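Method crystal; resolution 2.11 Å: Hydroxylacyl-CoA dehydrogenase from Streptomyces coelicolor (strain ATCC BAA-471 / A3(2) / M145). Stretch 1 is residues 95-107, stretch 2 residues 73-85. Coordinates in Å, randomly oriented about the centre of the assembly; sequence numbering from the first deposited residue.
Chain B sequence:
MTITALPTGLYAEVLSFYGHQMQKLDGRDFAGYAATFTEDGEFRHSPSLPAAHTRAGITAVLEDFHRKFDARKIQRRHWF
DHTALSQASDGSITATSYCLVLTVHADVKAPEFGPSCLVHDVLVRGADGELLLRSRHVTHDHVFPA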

# COMPACT_ATOMS: atom_id res chain seq x y z
N ALA B 95 -3.07 3.96 16.32
CA ALA B 95 -2.78 3.38 15.01
C ALA B 95 -1.32 2.99 14.91
O ALA B 95 -0.43 3.75 15.30
CB ALA B 95 -3.15 4.34 13.88
N THR B 96 -1.07 1.78 14.40
CA THR B 96 0.28 1.31 14.12
C THR B 96 0.35 0.85 12.67
O THR B 96 -0.45 0.00 12.25
CB THR B 96 0.67 0.15 15.05
OG1 THR B 96 0.61 0.60 16.41
CG2 THR B 96 2.08 -0.32 14.74
N SER B 97 1.29 1.41 11.91
CA SER B 97 1.44 1.10 10.50
C SER B 97 2.90 0.86 10.17
O SER B 97 3.80 1.40 10.81
CB SER B 97 0.89 2.23 9.61
OG SER B 97 -0.43 2.57 9.98
N TYR B 98 3.13 0.03 9.15
CA TYR B 98 4.44 -0.05 8.53
C TYR B 98 4.64 1.17 7.65
O TYR B 98 3.70 1.70 7.06
CB TYR B 98 4.57 -1.32 7.68
CG TYR B 98 4.49 -2.63 8.43
CD1 TYR B 98 4.50 -2.67 9.82
CD2 TYR B 98 4.39 -3.83 7.74
CE1 TYR B 98 4.43 -3.88 10.49
CE2 TYR B 98 4.32 -5.03 8.40
CZ TYR B 98 4.34 -5.06 9.78
OH TYR B 98 4.26 -6.26 10.43
N CYS B 99 5.89 1.61 7.55
CA CYS B 99 6.23 2.67 6.61
C CYS B 99 7.57 2.36 5.97
O CYS B 99 8.51 1.91 6.64
CB CYS B 99 6.28 4.05 7.30
SG CYS B 99 6.93 5.39 6.26
N LEU B 100 7.66 2.63 4.67
CA LEU B 100 8.89 2.42 3.90
C LEU B 100 9.14 3.69 3.10
O LEU B 100 8.29 4.12 2.31
CB LEU B 100 8.78 1.21 2.97
CG LEU B 100 9.97 0.94 2.04
CD1 LEU B 100 11.23 0.63 2.83
CD2 LEU B 100 9.66 -0.19 1.06
N VAL B 101 10.31 4.29 3.31
CA VAL B 101 10.66 5.55 2.66
C VAL B 101 11.36 5.24 1.34
O VAL B 101 12.29 4.42 1.30
CB VAL B 101 11.54 6.41 3.57
CG1 VAL B 101 11.89 7.72 2.88
CG2 VAL B 101 10.84 6.67 4.89
N LEU B 102 10.90 5.88 0.28
CA LEU B 102 11.53 5.81 -1.03
C LEU B 102 12.20 7.14 -1.31
O LEU B 102 11.62 8.20 -1.07
CB LEU B 102 10.50 5.49 -2.12
CG LEU B 102 10.11 4.04 -2.39
CD1 LEU B 102 9.42 3.40 -1.20
CD2 LEU B 102 9.23 3.95 -3.63
N THR B 103 13.44 7.09 -1.81
CA THR B 103 14.16 8.29 -2.24
C THR B 103 14.43 8.14 -3.73
O THR B 103 15.22 7.29 -4.14
CB THR B 103 15.45 8.47 -1.46
OG1 THR B 103 15.15 8.59 -0.06
CG2 THR B 103 16.18 9.73 -1.92
N VAL B 104 13.76 8.96 -4.54
CA VAL B 104 13.85 8.87 -5.99
C VAL B 104 14.79 9.96 -6.48
O VAL B 104 14.56 11.15 -6.23
CB VAL B 104 12.47 9.01 -6.65
CG1 VAL B 104 12.59 8.91 -8.16
CG2 VAL B 104 11.52 7.94 -6.12
N HIS B 105 15.84 9.56 -7.18
CA HIS B 105 16.82 10.49 -7.71
C HIS B 105 16.52 10.83 -9.16
O HIS B 105 16.05 9.97 -9.92
CB HIS B 105 18.23 9.93 -7.55
CG HIS B 105 18.59 9.67 -6.13
ND1 HIS B 105 18.92 10.68 -5.25
CD2 HIS B 105 18.66 8.51 -5.42
CE1 HIS B 105 19.18 10.16 -4.07
NE2 HIS B 105 19.04 8.85 -4.14
N ALA B 106 16.78 12.08 -9.54
CA ALA B 106 16.54 12.54 -10.90
C ALA B 106 17.21 11.63 -11.92
O ALA B 106 18.39 11.31 -11.81
CB ALA B 106 17.05 13.98 -11.07
N ASP B 107 16.43 11.19 -12.91
CA ASP B 107 16.88 10.39 -14.04
C ASP B 107 17.44 9.04 -13.63
O ASP B 107 18.22 8.46 -14.38
CB ASP B 107 17.91 11.15 -14.85
CG ASP B 107 17.39 12.51 -15.30
OD1 ASP B 107 17.89 13.56 -14.97
OD2 ASP B 107 16.37 12.57 -15.96
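Stretch 2 73-85: KIQRRHWFDHTAL

Stretch 2 lies beside stretch 1 as its antiparallel neighbour in a sheet. From Ile 74 the chain runs as a strand, extended but for His 82, and its N-to-C direction makes an angle of 146° with that of strand 95-105; the pair is thus antiparallel but well short of 180°, and the axes approach to 4.5 Å. Gln 75 faces Val 104, Arg 77 faces Leu 102, Trp 79 faces Leu 100 and Asp 81 faces Tyr 98, each pair closed by two backbone hydrogen bonds. The Leu 102 pair is typical: Leu 102 N to Arg 77 O is 2.8 Å, and Arg 77 N to Leu 102 O is 3.0 Å.

Tyr 98 gives up the most surface, 76 Å², and sits where the register changes. Tyr 98 N lies 2.8 Å from Asp 81 O and Tyr 98 O 3.0 Å from Asp 81 N, both hydrogen bonds, but the next such pair, Thr 96 with Ala 84, is reached only after one extra residue on stretch 2. This is a beta bulge. His 82, with phi and psi of 56° and 50°, departs from extended geometry here, and its CB lies over one face of the Tyr 98 ring, while Tyr 98 CE2 approaches His 82 CD2 at 3.8 Å. Within the bulge the hydroxyls Ser 97 OG and Thr 83 OG1 are hydrogen-bonded at 2.9 Å; beyond it, Ala 84 N bonds to Thr 96 O at 3.0 Å.

Leu 102, covered over 70 Å², shares a face of the sheet with Tyr 98, Leu 100 and Val 104. It packs diagonally as well as straight across: Leu 102 CB is 4.0 Å from Arg 77 CB, and Leu 102 CD1 lies over one face of the Trp 79 ring, 4.1 Å from Trp 79 CD1. Trp 79, at 65 Å², thus pairs through its backbone with Leu 100 but offers its indole to the residue two positions along.

On the other face a diagonal runs the opposite way, Val 101 reaching back to Arg 76, beside contacts straight across. Val 101 CG1 lies over one face of the Arg 76 guanidinium, 3.5 Å from Arg 76 CZ, and also over the His 78 ring. Arg 76 NE and NH2 each make a weak hydrogen bond of 3.4 Å to Thr 103 OG1, so the arginine spans two residues of its neighbour. Cys 99 SG meets Phe 80 CE1 at 3.8 Å. At the far end, Ala 106 N donates to Lys 73 O at 2.7 Å, carrying backbone pairing just past strand 95-105.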

# COMPACT_ATOMS: atom_id res chain seq x y z
N LYS B 73 15.80 16.75 -7.99
CA LYS B 73 16.74 15.66 -7.94
C LYS B 73 16.31 14.59 -6.97
O LYS B 73 16.64 13.40 -7.18
CB LYS B 73 18.12 16.18 -7.60
CG LYS B 73 18.82 16.87 -8.75
CD LYS B 73 20.21 17.13 -8.31
CE LYS B 73 20.74 15.76 -7.92
NZ LYS B 73 21.58 15.84 -6.70
N ILE B 74 15.56 15.00 -5.94
CA ILE B 74 15.05 14.12 -4.89
C ILE B 74 13.53 14.22 -4.93
O ILE B 74 12.97 15.32 -4.94
CB ILE B 74 15.52 14.50 -3.46
CG1 ILE B 74 17.00 14.84 -3.25
CG2 ILE B 74 15.32 13.37 -2.52
CD1 ILE B 74 18.01 13.67 -3.31
N GLN B 75 12.86 13.08 -4.92
CA GLN B 75 11.43 13.01 -4.66
C GLN B 75 11.24 11.89 -3.65
O GLN B 75 11.55 10.72 -3.93
CB GLN B 75 10.60 12.77 -5.93
CG GLN B 75 9.12 12.54 -5.66
CD GLN B 75 8.44 13.76 -5.05
OE1 GLN B 75 8.33 14.82 -5.67
NE2 GLN B 75 7.96 13.60 -3.82
N ARG B 76 10.73 12.24 -2.47
CA ARG B 76 10.54 11.24 -1.43
C ARG B 76 9.11 10.72 -1.44
O ARG B 76 8.17 11.44 -1.80
CB ARG B 76 10.89 11.81 -0.05
CG ARG B 76 12.38 12.04 0.16
CD ARG B 76 12.74 11.97 1.64
NE ARG B 76 13.83 11.03 1.89
CZ ARG B 76 14.07 10.46 3.07
NH1 ARG B 76 13.29 10.72 4.10
NH2 ARG B 76 15.09 9.62 3.20
N ARG B 77 8.95 9.46 -1.04
CA ARG B 77 7.63 8.84 -0.93
C ARG B 77 7.60 8.02 0.34
O ARG B 77 8.47 7.17 0.56
CB ARG B 77 7.32 7.96 -2.14
CG ARG B 77 7.31 8.69 -3.48
CD ARG B 77 6.10 9.60 -3.62
NE ARG B 77 6.15 10.37 -4.86
CZ ARG B 77 5.50 11.51 -5.06
NH1 ARG B 77 4.74 12.03 -4.11
NH2 ARG B 77 5.60 12.13 -6.23
N HIS B 78 6.60 8.27 1.18
CA HIS B 78 6.42 7.56 2.44
C HIS B 78 5.25 6.58 2.28
O HIS B 78 4.09 6.96 2.44
CB HIS B 78 6.17 8.53 3.59
CG HIS B 78 7.35 9.38 3.93
ND1 HIS B 78 7.81 10.39 3.12
CD2 HIS B 78 8.18 9.36 5.01
CE1 HIS B 78 8.86 10.97 3.67
NE2 HIS B 78 9.10 10.36 4.82
N TRP B 79 5.57 5.33 1.96
CA TRP B 79 4.56 4.30 1.80
C TRP B 79 4.13 3.76 3.15
O TRP B 79 4.95 3.59 4.06
CB TRP B 79 5.11 3.16 0.93
CG TRP B 79 5.05 3.44 -0.53
CD1 TRP B 79 5.48 4.56 -1.17
CD2 TRP B 79 4.51 2.58 -1.55
NE1 TRP B 79 5.25 4.46 -2.52
CE2 TRP B 79 4.65 3.25 -2.78
CE3 TRP B 79 3.93 1.31 -1.54
CZ2 TRP B 79 4.23 2.70 -3.98
CZ3 TRP B 79 3.51 0.76 -2.73
CH2 TRP B 79 3.66 1.45 -3.94
N PHE B 80 2.83 3.50 3.30
CA PHE B 80 2.27 2.88 4.49
C PHE B 80 1.72 1.50 4.16
O PHE B 80 1.41 1.20 3.00
CB PHE B 80 1.15 3.74 5.09
CG PHE B 80 1.62 4.83 6.01
CD1 PHE B 80 2.88 5.39 5.86
CD2 PHE B 80 0.80 5.30 7.02
CE1 PHE B 80 3.31 6.40 6.70
CE2 PHE B 80 1.23 6.31 7.87
CZ PHE B 80 2.49 6.86 7.71
N ASP B 81 1.61 0.66 5.19
CA ASP B 81 1.04 -0.67 5.00
C ASP B 81 0.60 -1.24 6.34
O ASP B 81 1.17 -0.93 7.39
CB ASP B 81 2.05 -1.63 4.35
CG ASP B 81 1.38 -2.71 3.53
OD1 ASP B 81 0.79 -2.38 2.48
OD2 ASP B 81 1.44 -3.89 3.93
N HIS B 82 -0.42 -2.11 6.28
CA HIS B 82 -0.87 -2.90 7.43
C HIS B 82 -1.23 -2.01 8.62
O HIS B 82 -0.78 -2.24 9.75
CB HIS B 82 0.17 -3.95 7.82
CG HIS B 82 0.19 -5.14 6.91
ND1 HIS B 82 -0.94 -5.63 6.30
CD2 HIS B 82 1.21 -5.93 6.50
CE1 HIS B 82 -0.62 -6.68 5.56
NE2 HIS B 82 0.68 -6.88 5.67
N THR B 83 -2.05 -1.00 8.36
CA THR B 83 -2.60 -0.19 9.45
C THR B 83 -3.44 -1.06 10.37
O THR B 83 -4.27 -1.85 9.90
CB THR B 83 -3.43 0.96 8.88
OG1 THR B 83 -2.58 1.83 8.11
CG2 THR B 83 -4.08 1.76 9.99
N ALA B 84 -3.22 -0.92 11.67
CA ALA B 84 -3.97 -1.67 12.68
C ALA B 84 -4.51 -0.70 13.71
O ALA B 84 -3.73 0.04 14.33
CB ALA B 84 -3.09 -2.74 13.34
N LEU B 85 -5.82 -0.68 13.89
CA LEU B 85 -6.50 0.28 14.75
C LEU B 85 -7.07 -0.39 15.99
O LEU B 85 -7.33 -1.59 16.03
CB LEU B 85 -7.64 0.98 13.99
CG LEU B 85 -7.31 1.61 12.64
CD1 LEU B 85 -8.59 2.13 11.99
CD2 LEU B 85 -6.30 2.73 12.81
O HOH W 1 19.68 12.90 -7.26